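Local coordinates for Lin1909 protein (Listeria innocua, PDB 3FIJ) that probably hydrolyses gamma-glutamyl-gamma-aminobutyrate and binds a manganese ion, at residues 134-139 against 197-202; 99-104 against 118-123; 71-76 against 127-132; 209-214 against 233-238. All coordinates share one frame; numbering follows the deposited sequence.

Contact 1: 134-139 against 197-202; sequences SQVETK and DGMIEA. With MN (manganese (II) ion), chain I.
V136 and M199, a selenomethionine in the crystal, meet because each puts a branch anti to its carbonyl carbon (chi1 -61° for CG1 of V136, -64° for CG of M199) and the M199 chain then bends twice, at chi2 and chi3. SE thereby comes within 3.9 Å of V136 CG1, the two side chains lying aslant rather than alongside. Beyond this apolar touch the segments approach loosely: D197 CB stands 4.3 Å from K139 O, and no hydrogen bond joins them.

D197 organises its own turn. Its OD1 receives M199 N at 3.2 Å from above the carboxylate plane, forming an Asx turn, and also bonds T195 OG1, while OD2 binds L141 N and H143 NE2. H143 coordinates the manganese through ND1, so D197 acts as a second-shell residue that probably helps to orient the imidazole. E201 belongs to the first shell: OE2 binds the metal at 2.4 Å, whereas OE1 stays 3.5 Å from it and accepts a hydrogen bond from a metal-bound water at 2.7 Å. H154, S176 and H178 complete the protein ligands.

K139 also packs on Q84 of the second subunit. The contact lays the loop between strands 129-130 and 154-158 against the turn that leads into strand 200-205, which lies in the main sheet between strands 189-195 and 212-215, with F181 of strand 181-182 touching M199.

Contact 2: 99-104 against 118-123; sequences ALVRAA and MQLVNV
The helix that sets V101 against L120 and V121 contains the shortest polar bond of the two segments, 2.8 Å from A104 N to L100 O, an ordinary helical link that spans the position of V101. Its companion on the facing helix, N122 N to M118 O, measures 3.2 Å. Nothing polar crosses between the two segments themselves, although R102 NH2, one residue after V101, reaches the carbonyl oxygen of A124 just past the second one and so adds one polar link between the helices at the edge of the apolar patch.

The patch itself is small and wholly buried. V101 points its side chain at the other helix and offers a single methyl: CG1, set anti to the carbonyl carbon (chi1 -37°, well short of the usual staggered value), meets L120 CD2 at 3.9 Å and V121 CG2 at 4.3 Å. One valine methyl is thus received by two consecutive residues, L120 crossing at an oblique angle and V121 touching more loosely. The backbones are close here, with 7.1 Å between V101 CA and V121 CA.

Helix 91-106 links the adjacent parallel strands 64-67 and 111-114 in a beta-alpha-beta unit, and helix 116-124 follows directly. L67 touches both V101 and V121 from the sheet, D94, E97 and I98 of helix 91-106 add to the packing on L120, and helix 55-60 packs on L100 through A58 and I59.

Contact 3: 71-76 against 127-132; sequences QDITPQ and GTLYQD
I73 and L129 join methyl to methyl, CD1 to CD1 at 3.9 Å, where the loop that leaves strand 64-67 meets the small antiparallel two-stranded sheet of 129-130 and 181-182. The two side chains cross at about a right angle, so the contact is confined to their tips. L129 sends CG anti to its carbonyl carbon (chi1 -47°) and extends from there, which carries CD1 out toward the loop. A second touch lies further along: the amide nitrogen NE2 of Q131 comes within 4.0 Å of P75 CB, grazing the proline ring without bonding to it.

What holds that amide lies outside both segments. Q131 OE1 accepts from S83 N, and NE2 is hydrogen-bonded to E80 OE1 and E81 O, so both ends of the group are satisfied by the same loop and its rotation is fixed; P75 is packed against a polar group with its bonds already spent. The isoleucine and leucine are in turn backed by helix 116-124, with Q119 touching both, R116 reaching I73 and V123 reaching L129.

Backbone bonds from T128 to K183 and K184, and from Y130 to F181, set the strand that presents L129, with Q131 just after its end. On the loop, D72 OD2 bonds G87 N and Q71 O bonds R116 NH1. Next to I73, T74 N is held by the carboxylate oxygen OD2 of D94, from helix 91-106.

Contact 4: 209-214 against 233-238; sequences PSWYLG and FQALVD
The indole of W211 leans on the helix at A235 and L236 with its six-membered ring. With CG set opposite its backbone N (chi1 176°) and the ring plane turned well across the chain (chi2 96°), the tryptophan reaches out of its loop, just before strand 212-215, so that CZ2 comes to 4.0 Å from A235 CB and CH2 to 4.2 Å from the same methyl. The methyl approaches the ring obliquely. L236, the next residue, meets the neighbouring part of the ring: CZ3 lies 4.4 Å from L236 CD1, even though the leucine leaves its backbone heading away from the tryptophan, and CH2 lies 4.3 Å from L236 N. Together A235 and L236 make up the helix surface that the six-membered ring meets, at a point where the CA atoms of W211 and L236 are 8.4 Å apart. The pyrrole side of the indole carries the polar end, NE1, which makes a weak hydrogen bond to E163 OE2.

On the helix, Q234 NE2 donates to D238 OD1 at 2.8 Å, meeting it from above the carboxylate plane while the acceptor stays close to the amide plane; this side-chain bond spans one helical turn.

The contact is plain packing, away from the metal site. Strand 212-215 runs parallel to 111-114 and antiparallel to 200-205 in the central sheet, and helix 227-241 covers it: L232 touches L213, L236 packs on F112, and F233 meets F112 edge-to-face, while V40 of helix 31-40 borders Q234 and V237.

In the fold
From the N terminus, the loop of 71-76 comes first and contact 3 closes it on 127-132. Within that span lies contact 2, joining helix 91-106 to helix 116-124; the two contacts meet where N122 O probably hydrogen-bonds G127 N. Contact 1 follows in series, bringing 134-139 to the turn before strand 200-205, and a probable bond from Y130 OH to E137 OE2 links it to contact 3. Contact 4 comes last, tying the residue that leads into strand 212-215, neighbour of 200-205, to the C-terminal helix. M118 of contact 2 packs on both E201 and G214. No spans cross; contacts 3 and 4 lie on opposite sides of the chain's centre.

Contact 1: 134-139 against 197-202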
loop_
_atom_site.group_PDB
_atom_site.type_symbol
_atom_site.label_atom_id
_atom_site.label_comp_id
_atom_site.label_asym_id
_atom_site.label_seq_id
_atom_site.Cartn_x
_atom_site.Cartn_y
_atom_site.Cartn_z
ATOM N N SER A 134 7.413 -27.747 -9.116
ATOM C CA SER A 134 6.876 -28.800 -8.254
ATOM C C SER A 134 6.562 -30.105 -9.002
ATOM O O SER A 134 6.344 -31.151 -8.374
ATOM C CB SER A 134 5.592 -28.327 -7.566
ATOM O OG SER A 134 4.472 -28.494 -8.419
ATOM N N GLN A 135 6.543 -30.050 -10.332
ATOM C CA GLN A 135 6.210 -31.224 -11.134
ATOM C C GLN A 135 7.382 -32.064 -11.645
ATOM O O GLN A 135 7.171 -33.147 -12.208
ATOM C CB GLN A 135 5.328 -30.788 -12.305
ATOM C CG GLN A 135 3.946 -30.287 -11.874
ATOM C CD GLN A 135 3.263 -29.449 -12.944
ATOM O OE1 GLN A 135 3.567 -29.565 -14.133
ATOM N NE2 GLN A 135 2.330 -28.608 -12.526
ATOM N N VAL A 136 8.609 -31.590 -11.459
ATOM C CA VAL A 136 9.754 -32.359 -11.928
ATOM C C VAL A 136 9.925 -33.548 -10.994
ATOM O O VAL A 136 9.857 -33.406 -9.774
ATOM C CB VAL A 136 11.051 -31.507 -11.975
ATOM C CG1 VAL A 136 10.862 -30.338 -12.937
ATOM C CG2 VAL A 136 11.396 -30.992 -10.593
ATOM N N GLU A 137 10.119 -34.722 -11.582
ATOM C CA GLU A 137 10.264 -35.958 -10.824
ATOM C C GLU A 137 11.272 -35.883 -9.695
ATOM O O GLU A 137 11.044 -36.442 -8.623
ATOM C CB GLU A 137 10.633 -37.120 -11.753
ATOM C CG GLU A 137 9.584 -37.430 -12.816
ATOM C CD GLU A 137 9.612 -36.454 -13.986
ATOM O OE1 GLU A 137 8.743 -36.571 -14.878
ATOM O OE2 GLU A 137 10.504 -35.575 -14.021
ATOM N N THR A 138 12.383 -35.195 -9.926
ATOM C CA THR A 138 13.416 -35.083 -8.905
ATOM C C THR A 138 13.531 -33.657 -8.368
ATOM O O THR A 138 13.319 -32.692 -9.102
ATOM C CB THR A 138 14.763 -35.524 -9.471
ATOM O OG1 THR A 138 15.759 -35.471 -8.441
ATOM C CG2 THR A 138 15.160 -34.616 -10.634
ATOM N N LYS A 139 13.865 -33.528 -7.086
ATOM C CA LYS A 139 13.995 -32.218 -6.449
ATOM C C LYS A 139 14.929 -31.320 -7.260
ATOM O O LYS A 139 16.092 -31.654 -7.499
ATOM C CB LYS A 139 14.537 -32.364 -5.022
ATOM C CG LYS A 139 14.260 -31.177 -4.090
ATOM C CD LYS A 139 12.759 -30.987 -3.860
ATOM C CE LYS A 139 12.456 -30.268 -2.543
ATOM N NZ LYS A 139 13.054 -28.906 -2.441
ATOM N N ASP A 197 21.136 -30.025 -11.150
ATOM C CA ASP A 197 19.934 -30.826 -10.969
ATOM C C ASP A 197 19.451 -31.410 -12.295
ATOM O O ASP A 197 18.392 -32.034 -12.361
ATOM C CB ASP A 197 18.829 -29.988 -10.322
ATOM C CG ASP A 197 18.504 -28.730 -11.113
ATOM O OD1 ASP A 197 19.174 -28.476 -12.137
ATOM O OD2 ASP A 197 17.575 -27.995 -10.705
ATOM N N GLY A 198 20.236 -31.207 -13.346
ATOM C CA GLY A 198 19.879 -31.726 -14.656
ATOM C C GLY A 198 18.937 -30.883 -15.512
ATOM O O GLY A 198 18.727 -31.201 -16.686
HETATM N N MSE A 199 18.360 -29.820 -14.959
HETATM C CA MSE A 199 17.450 -28.996 -15.747
HETATM C C MSE A 199 18.153 -28.296 -16.923
HETATM O O MSE A 199 19.326 -27.938 -16.846
HETATM C CB MSE A 199 16.749 -27.985 -14.839
HETATM C CG MSE A 199 15.851 -28.628 -13.793
HETATM SE SE MSE A 199 14.346 -29.648 -14.567
HETATM C CE MSE A 199 15.125 -31.411 -14.518
ATOM N N ILE A 200 17.421 -28.116 -18.014
ATOM C CA ILE A 200 17.948 -27.502 -19.228
ATOM C C ILE A 200 18.068 -25.984 -19.154
ATOM O O ILE A 200 17.070 -25.278 -18.981
ATOM C CB ILE A 200 17.065 -27.887 -20.433
ATOM C CG1 ILE A 200 17.185 -29.389 -20.677
ATOM C CG2 ILE A 200 17.479 -27.095 -21.665
ATOM C CD1 ILE A 200 16.074 -29.968 -21.527
ATOM N N GLU A 201 19.293 -25.491 -19.313
ATOM C CA GLU A 201 19.581 -24.057 -19.243
ATOM C C GLU A 201 19.937 -23.416 -20.581
ATOM O O GLU A 201 19.801 -22.199 -20.746
ATOM C CB GLU A 201 20.712 -23.805 -18.240
ATOM C CG GLU A 201 20.318 -23.949 -16.769
ATOM C CD GLU A 201 19.396 -22.834 -16.269
ATOM O OE1 GLU A 201 19.629 -21.649 -16.603
ATOM O OE2 GLU A 201 18.439 -23.135 -15.522
ATOM N N ALA A 202 20.388 -24.225 -21.533
ATOM C CA ALA A 202 20.755 -23.713 -22.848
ATOM C C ALA A 202 20.504 -24.735 -23.956
ATOM O O ALA A 202 20.819 -25.924 -23.826
ATOM C CB ALA A 202 22.227 -23.281 -22.851
HETATM MN MN MN I . 17.451 -21.630 -13.908
HETATM O O HOH W 1 18.135 -19.870 -15.159
#

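Contact 2: 99-104 against 118-123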
loop_
_atom_site.group_PDB
_atom_site.type_symbol
_atom_site.label_atom_id
_atom_site.label_comp_id
_atom_site.label_asym_id
_atom_site.label_seq_id
_atom_site.Cartn_x
_atom_site.Cartn_y
_atom_site.Cartn_z
ATOM N N ALA A 99 4.778 -17.691 -34.880
ATOM C CA ALA A 99 4.803 -17.236 -36.269
ATOM C C ALA A 99 6.111 -16.515 -36.589
ATOM O O ALA A 99 6.618 -16.610 -37.707
ATOM C CB ALA A 99 3.609 -16.316 -36.542
ATOM N N LEU A 100 6.652 -15.794 -35.609
ATOM C CA LEU A 100 7.909 -15.075 -35.807
ATOM C C LEU A 100 9.101 -16.008 -36.001
ATOM O O LEU A 100 9.872 -15.822 -36.942
ATOM C CB LEU A 100 8.216 -14.124 -34.633
ATOM C CG LEU A 100 7.458 -12.801 -34.457
ATOM C CD1 LEU A 100 7.969 -12.090 -33.203
ATOM C CD2 LEU A 100 7.648 -11.911 -35.658
ATOM N N VAL A 101 9.269 -17.004 -35.129
ATOM C CA VAL A 101 10.415 -17.906 -35.280
ATOM C C VAL A 101 10.344 -18.675 -36.596
ATOM O O VAL A 101 11.363 -18.869 -37.261
ATOM C CB VAL A 101 10.571 -18.917 -34.092
ATOM C CG1 VAL A 101 10.208 -18.244 -32.773
ATOM C CG2 VAL A 101 9.768 -20.158 -34.329
ATOM N N ARG A 102 9.146 -19.097 -36.987
ATOM C CA ARG A 102 8.981 -19.817 -38.248
ATOM C C ARG A 102 9.369 -18.924 -39.428
ATOM O O ARG A 102 10.094 -19.352 -40.330
ATOM C CB ARG A 102 7.537 -20.319 -38.386
ATOM C CG ARG A 102 7.247 -21.454 -37.413
ATOM C CD ARG A 102 5.779 -21.877 -37.334
ATOM N NE ARG A 102 5.629 -22.977 -36.381
ATOM C CZ ARG A 102 4.473 -23.536 -36.042
ATOM N NH1 ARG A 102 3.336 -23.105 -36.581
ATOM N NH2 ARG A 102 4.458 -24.523 -35.153
ATOM N N ALA A 103 8.903 -17.679 -39.411
ATOM C CA ALA A 103 9.235 -16.741 -40.476
ATOM C C ALA A 103 10.731 -16.427 -40.450
ATOM O O ALA A 103 11.346 -16.248 -41.497
ATOM C CB ALA A 103 8.420 -15.452 -40.323
ATOM N N ALA A 104 11.307 -16.363 -39.247
ATOM C CA ALA A 104 12.733 -16.079 -39.069
ATOM C C ALA A 104 13.569 -17.259 -39.558
ATOM O O ALA A 104 14.624 -17.089 -40.163
ATOM C CB ALA A 104 13.033 -15.802 -37.595
HETATM N N MSE A 118 13.336 -19.175 -24.973
HETATM C CA MSE A 118 13.906 -20.485 -25.267
HETATM C C MSE A 118 12.824 -21.563 -25.139
HETATM O O MSE A 118 12.850 -22.583 -25.825
HETATM C CB MSE A 118 15.054 -20.782 -24.293
HETATM C CG MSE A 118 15.748 -22.123 -24.509
HETATM SE SE MSE A 118 16.877 -22.624 -22.985
HETATM C CE MSE A 118 15.476 -23.395 -21.844
ATOM N N GLN A 119 11.875 -21.338 -24.239
ATOM C CA GLN A 119 10.803 -22.297 -24.058
ATOM C C GLN A 119 9.770 -22.153 -25.169
ATOM O O GLN A 119 9.116 -23.129 -25.553
ATOM C CB GLN A 119 10.148 -22.114 -22.690
ATOM C CG GLN A 119 11.100 -22.426 -21.556
ATOM C CD GLN A 119 10.426 -22.427 -20.211
ATOM O OE1 GLN A 119 11.069 -22.651 -19.184
ATOM N NE2 GLN A 119 9.123 -22.172 -20.203
ATOM N N LEU A 120 9.615 -20.939 -25.687
ATOM C CA LEU A 120 8.659 -20.732 -26.764
ATOM C C LEU A 120 9.186 -21.406 -28.040
ATOM O O LEU A 120 8.427 -21.993 -28.809
ATOM C CB LEU A 120 8.422 -19.243 -27.005
ATOM C CG LEU A 120 7.418 -18.999 -28.130
ATOM C CD1 LEU A 120 6.480 -17.908 -27.728
ATOM C CD2 LEU A 120 8.144 -18.671 -29.434
ATOM N N VAL A 121 10.491 -21.328 -28.262
ATOM C CA VAL A 121 11.076 -21.964 -29.431
ATOM C C VAL A 121 10.834 -23.481 -29.327
ATOM O O VAL A 121 10.310 -24.102 -30.250
ATOM C CB VAL A 121 12.584 -21.649 -29.505
ATOM C CG1 VAL A 121 13.282 -22.543 -30.528
ATOM C CG2 VAL A 121 12.767 -20.196 -29.860
ATOM N N ASN A 122 11.193 -24.066 -28.191
ATOM C CA ASN A 122 11.016 -25.494 -27.978
ATOM C C ASN A 122 9.574 -25.933 -28.308
ATOM O O ASN A 122 9.360 -26.911 -29.029
ATOM C CB ASN A 122 11.380 -25.839 -26.528
ATOM C CG ASN A 122 11.505 -27.337 -26.298
ATOM O OD1 ASN A 122 10.665 -27.948 -25.629
ATOM N ND2 ASN A 122 12.556 -27.937 -26.857
ATOM N N VAL A 123 8.593 -25.200 -27.788
ATOM C CA VAL A 123 7.189 -25.498 -28.037
ATOM C C VAL A 123 6.842 -25.339 -29.517
ATOM O O VAL A 123 6.230 -26.220 -30.116
ATOM C CB VAL A 123 6.263 -24.562 -27.207
ATOM C CG1 VAL A 123 4.792 -24.789 -27.595
ATOM C CG2 VAL A 123 6.470 -24.815 -25.711
#

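Contact 3: 71-76 against 127-132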
loop_
_atom_site.group_PDB
_atom_site.type_symbol
_atom_site.label_atom_id
_atom_site.label_comp_id
_atom_site.label_asym_id
_atom_site.label_seq_id
_atom_site.Cartn_x
_atom_site.Cartn_y
_atom_site.Cartn_z
ATOM N N GLN A 71 5.543 -14.173 -19.570
ATOM C CA GLN A 71 4.674 -15.182 -18.984
ATOM C C GLN A 71 4.863 -16.590 -19.524
ATOM O O GLN A 71 5.498 -16.802 -20.558
ATOM C CB GLN A 71 3.222 -14.766 -19.192
ATOM C CG GLN A 71 2.853 -13.494 -18.467
ATOM C CD GLN A 71 1.502 -12.981 -18.881
ATOM O OE1 GLN A 71 0.885 -12.187 -18.169
ATOM N NE2 GLN A 71 1.032 -13.421 -20.047
ATOM N N ASP A 72 4.293 -17.551 -18.806
ATOM C CA ASP A 72 4.343 -18.947 -19.214
ATOM C C ASP A 72 3.620 -19.068 -20.553
ATOM O O ASP A 72 2.729 -18.283 -20.854
ATOM C CB ASP A 72 3.642 -19.832 -18.181
ATOM C CG ASP A 72 4.236 -19.691 -16.796
ATOM O OD1 ASP A 72 5.421 -19.310 -16.698
ATOM O OD2 ASP A 72 3.521 -19.968 -15.810
ATOM N N ILE A 73 4.014 -20.050 -21.349
ATOM C CA ILE A 73 3.402 -20.285 -22.643
ATOM C C ILE A 73 2.091 -21.033 -22.430
ATOM O O ILE A 73 2.018 -21.925 -21.579
ATOM C CB ILE A 73 4.344 -21.118 -23.520
ATOM C CG1 ILE A 73 5.561 -20.260 -23.892
ATOM C CG2 ILE A 73 3.600 -21.635 -24.741
ATOM C CD1 ILE A 73 6.866 -21.010 -23.876
ATOM N N THR A 74 1.059 -20.678 -23.196
ATOM C CA THR A 74 -0.230 -21.332 -23.019
ATOM C C THR A 74 -0.009 -22.824 -23.197
ATOM O O THR A 74 0.580 -23.265 -24.187
ATOM C CB THR A 74 -1.297 -20.818 -24.019
ATOM O OG1 THR A 74 -1.228 -21.570 -25.231
ATOM C CG2 THR A 74 -1.072 -19.349 -24.319
ATOM N N PRO A 75 -0.465 -23.617 -22.218
ATOM C CA PRO A 75 -0.317 -25.074 -22.234
ATOM C C PRO A 75 -0.923 -25.765 -23.451
ATOM O O PRO A 75 -0.367 -26.735 -23.969
ATOM C CB PRO A 75 -0.951 -25.501 -20.903
ATOM C CG PRO A 75 -1.964 -24.427 -20.627
ATOM C CD PRO A 75 -1.259 -23.168 -21.056
ATOM N N GLN A 76 -2.055 -25.249 -23.906
ATOM C CA GLN A 76 -2.755 -25.790 -25.065
ATOM C C GLN A 76 -1.793 -25.935 -26.245
ATOM O O GLN A 76 -1.930 -26.855 -27.057
ATOM C CB GLN A 76 -3.891 -24.844 -25.433
ATOM C CG GLN A 76 -4.557 -24.211 -24.210
ATOM C CD GLN A 76 -5.447 -25.188 -23.497
ATOM O OE1 GLN A 76 -5.372 -26.387 -23.747
ATOM N NE2 GLN A 76 -6.297 -24.692 -22.606
ATOM N N GLY A 127 8.238 -29.387 -28.868
ATOM C CA GLY A 127 8.690 -29.862 -27.565
ATOM C C GLY A 127 7.629 -29.630 -26.509
ATOM O O GLY A 127 6.535 -29.179 -26.831
ATOM N N THR A 128 7.930 -29.954 -25.255
ATOM C CA THR A 128 6.970 -29.745 -24.172
ATOM C C THR A 128 7.671 -29.102 -22.986
ATOM O O THR A 128 8.897 -28.974 -22.979
ATOM C CB THR A 128 6.305 -31.072 -23.706
ATOM O OG1 THR A 128 7.297 -31.948 -23.160
ATOM C CG2 THR A 128 5.616 -31.763 -24.878
ATOM N N LEU A 129 6.895 -28.710 -21.979
ATOM C CA LEU A 129 7.452 -28.066 -20.793
ATOM C C LEU A 129 6.849 -28.605 -19.503
ATOM O O LEU A 129 5.756 -29.166 -19.511
ATOM C CB LEU A 129 7.156 -26.566 -20.842
ATOM C CG LEU A 129 7.405 -25.781 -22.129
ATOM C CD1 LEU A 129 6.828 -24.368 -21.984
ATOM C CD2 LEU A 129 8.892 -25.746 -22.426
ATOM N N TYR A 130 7.566 -28.442 -18.395
ATOM C CA TYR A 130 7.025 -28.814 -17.095
ATOM C C TYR A 130 6.295 -27.523 -16.728
ATOM O O TYR A 130 6.879 -26.443 -16.829
ATOM C CB TYR A 130 8.122 -29.057 -16.054
ATOM C CG TYR A 130 8.830 -30.385 -16.160
ATOM C CD1 TYR A 130 10.026 -30.501 -16.862
ATOM C CD2 TYR A 130 8.303 -31.536 -15.549
ATOM C CE1 TYR A 130 10.686 -31.720 -16.956
ATOM C CE2 TYR A 130 8.954 -32.765 -15.640
ATOM C CZ TYR A 130 10.145 -32.845 -16.346
ATOM O OH TYR A 130 10.801 -34.043 -16.444
ATOM N N GLN A 131 5.038 -27.619 -16.316
ATOM C CA GLN A 131 4.265 -26.435 -15.959
ATOM C C GLN A 131 4.717 -25.732 -14.676
ATOM O O GLN A 131 4.474 -24.535 -14.511
ATOM C CB GLN A 131 2.782 -26.796 -15.873
ATOM C CG GLN A 131 2.156 -27.019 -17.231
ATOM C CD GLN A 131 0.655 -27.193 -17.172
ATOM O OE1 GLN A 131 -0.031 -26.556 -16.361
ATOM N NE2 GLN A 131 0.127 -28.042 -18.049
ATOM N N ASP A 132 5.372 -26.469 -13.775
ATOM C CA ASP A 132 5.867 -25.896 -12.520
ATOM C C ASP A 132 7.021 -26.728 -11.965
ATOM O O ASP A 132 7.115 -27.932 -12.236
ATOM C CB ASP A 132 4.746 -25.811 -11.474
ATOM C CG ASP A 132 5.205 -25.172 -10.165
ATOM O OD1 ASP A 132 5.715 -24.031 -10.197
ATOM O OD2 ASP A 132 5.050 -25.803 -9.097
#

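Contact 4: 209-214 against 233-238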
loop_
_atom_site.group_PDB
_atom_site.type_symbol
_atom_site.label_atom_id
_atom_site.label_comp_id
_atom_site.label_asym_id
_atom_site.label_seq_id
_atom_site.Cartn_x
_atom_site.Cartn_y
_atom_site.Cartn_z
ATOM N N PRO A 209 18.285 -23.883 -40.316
ATOM C CA PRO A 209 18.578 -22.874 -41.334
ATOM C C PRO A 209 19.026 -21.552 -40.715
ATOM O O PRO A 209 19.444 -20.639 -41.428
ATOM C CB PRO A 209 17.253 -22.752 -42.080
ATOM C CG PRO A 209 16.251 -22.991 -41.000
ATOM C CD PRO A 209 16.841 -24.172 -40.260
ATOM N N SER A 210 18.937 -21.455 -39.386
ATOM C CA SER A 210 19.331 -20.238 -38.675
ATOM C C SER A 210 20.269 -20.505 -37.507
ATOM O O SER A 210 20.209 -21.552 -36.872
ATOM C CB SER A 210 18.099 -19.504 -38.121
ATOM O OG SER A 210 17.216 -19.073 -39.138
ATOM N N TRP A 211 21.138 -19.538 -37.235
ATOM C CA TRP A 211 22.048 -19.604 -36.098
ATOM C C TRP A 211 21.081 -19.462 -34.919
ATOM O O TRP A 211 20.137 -18.669 -34.982
ATOM C CB TRP A 211 23.001 -18.410 -36.142
ATOM C CG TRP A 211 23.937 -18.290 -34.971
ATOM C CD1 TRP A 211 25.227 -18.731 -34.905
ATOM C CD2 TRP A 211 23.659 -17.651 -33.720
ATOM N NE1 TRP A 211 25.780 -18.395 -33.689
ATOM C CE2 TRP A 211 24.843 -17.730 -32.951
ATOM C CE3 TRP A 211 22.542 -17.007 -33.189
ATOM C CZ2 TRP A 211 24.923 -17.202 -31.660
ATOM C CZ3 TRP A 211 22.621 -16.480 -31.907
ATOM C CH2 TRP A 211 23.809 -16.575 -31.159
ATOM N N TYR A 212 21.289 -20.218 -33.853
ATOM C CA TYR A 212 20.369 -20.132 -32.733
ATOM C C TYR A 212 20.986 -20.449 -31.387
ATOM O O TYR A 212 21.711 -21.436 -31.232
ATOM C CB TYR A 212 19.176 -21.078 -32.951
ATOM C CG TYR A 212 18.270 -21.193 -31.744
ATOM C CD1 TYR A 212 17.442 -20.137 -31.373
ATOM C CD2 TYR A 212 18.272 -22.342 -30.943
ATOM C CE1 TYR A 212 16.638 -20.213 -30.242
ATOM C CE2 TYR A 212 17.465 -22.429 -29.801
ATOM C CZ TYR A 212 16.652 -21.356 -29.460
ATOM O OH TYR A 212 15.843 -21.400 -28.344
ATOM N N LEU A 213 20.676 -19.602 -30.413
ATOM C CA LEU A 213 21.131 -19.798 -29.050
ATOM C C LEU A 213 19.978 -19.477 -28.105
ATOM O O LEU A 213 19.417 -18.371 -28.138
ATOM C CB LEU A 213 22.318 -18.896 -28.712
ATOM C CG LEU A 213 22.713 -19.037 -27.224
ATOM C CD1 LEU A 213 23.093 -20.488 -26.935
ATOM C CD2 LEU A 213 23.866 -18.099 -26.869
ATOM N N GLY A 214 19.622 -20.451 -27.271
ATOM C CA GLY A 214 18.557 -20.252 -26.307
ATOM C C GLY A 214 19.119 -20.472 -24.913
ATOM O O GLY A 214 19.730 -21.513 -24.657
ATOM N N PHE A 233 24.861 -11.175 -26.645
ATOM C CA PHE A 233 24.147 -10.256 -27.519
ATOM C C PHE A 233 25.028 -9.843 -28.699
ATOM O O PHE A 233 24.526 -9.589 -29.802
ATOM C CB PHE A 233 23.690 -9.019 -26.751
ATOM C CG PHE A 233 22.757 -9.319 -25.615
ATOM C CD1 PHE A 233 23.244 -9.499 -24.325
ATOM C CD2 PHE A 233 21.385 -9.437 -25.839
ATOM C CE1 PHE A 233 22.386 -9.794 -23.277
ATOM C CE2 PHE A 233 20.516 -9.733 -24.795
ATOM C CZ PHE A 233 21.020 -9.911 -23.510
ATOM N N GLN A 234 26.339 -9.782 -28.466
ATOM C CA GLN A 234 27.286 -9.406 -29.514
ATOM C C GLN A 234 27.217 -10.440 -30.626
ATOM O O GLN A 234 27.167 -10.094 -31.811
ATOM C CB GLN A 234 28.712 -9.341 -28.959
ATOM C CG GLN A 234 29.742 -8.833 -29.965
ATOM C CD GLN A 234 29.430 -7.430 -30.463
ATOM O OE1 GLN A 234 29.435 -6.465 -29.692
ATOM N NE2 GLN A 234 29.151 -7.310 -31.754
ATOM N N ALA A 235 27.202 -11.712 -30.234
ATOM C CA ALA A 235 27.130 -12.813 -31.194
ATOM C C ALA A 235 25.869 -12.692 -32.056
ATOM O O ALA A 235 25.925 -12.839 -33.274
ATOM C CB ALA A 235 27.144 -14.144 -30.457
ATOM N N LEU A 236 24.730 -12.421 -31.430
ATOM C CA LEU A 236 23.486 -12.271 -32.183
ATOM C C LEU A 236 23.627 -11.175 -33.236
ATOM O O LEU A 236 23.238 -11.354 -34.384
ATOM C CB LEU A 236 22.324 -11.916 -31.253
ATOM C CG LEU A 236 21.059 -11.505 -32.015
ATOM C CD1 LEU A 236 20.531 -12.693 -32.833
ATOM C CD2 LEU A 236 20.004 -11.013 -31.032
ATOM N N VAL A 237 24.183 -10.035 -32.838
ATOM C CA VAL A 237 24.361 -8.927 -33.766
ATOM C C VAL A 237 25.410 -9.246 -34.830
ATOM O O VAL A 237 25.222 -8.918 -36.002
ATOM C CB VAL A 237 24.746 -7.625 -33.018
ATOM C CG1 VAL A 237 25.213 -6.558 -34.012
ATOM C CG2 VAL A 237 23.542 -7.116 -32.224
ATOM N N ASP A 238 26.510 -9.880 -34.428
ATOM C CA ASP A 238 27.556 -10.246 -35.386
ATOM C C ASP A 238 26.972 -11.172 -36.438
ATOM O O ASP A 238 27.185 -10.998 -37.637
ATOM C CB ASP A 238 28.716 -10.973 -34.695
ATOM C CG ASP A 238 29.575 -10.048 -33.868
ATOM O OD1 ASP A 238 29.504 -8.821 -34.097
ATOM O OD2 ASP A 238 30.330 -10.544 -33.002
#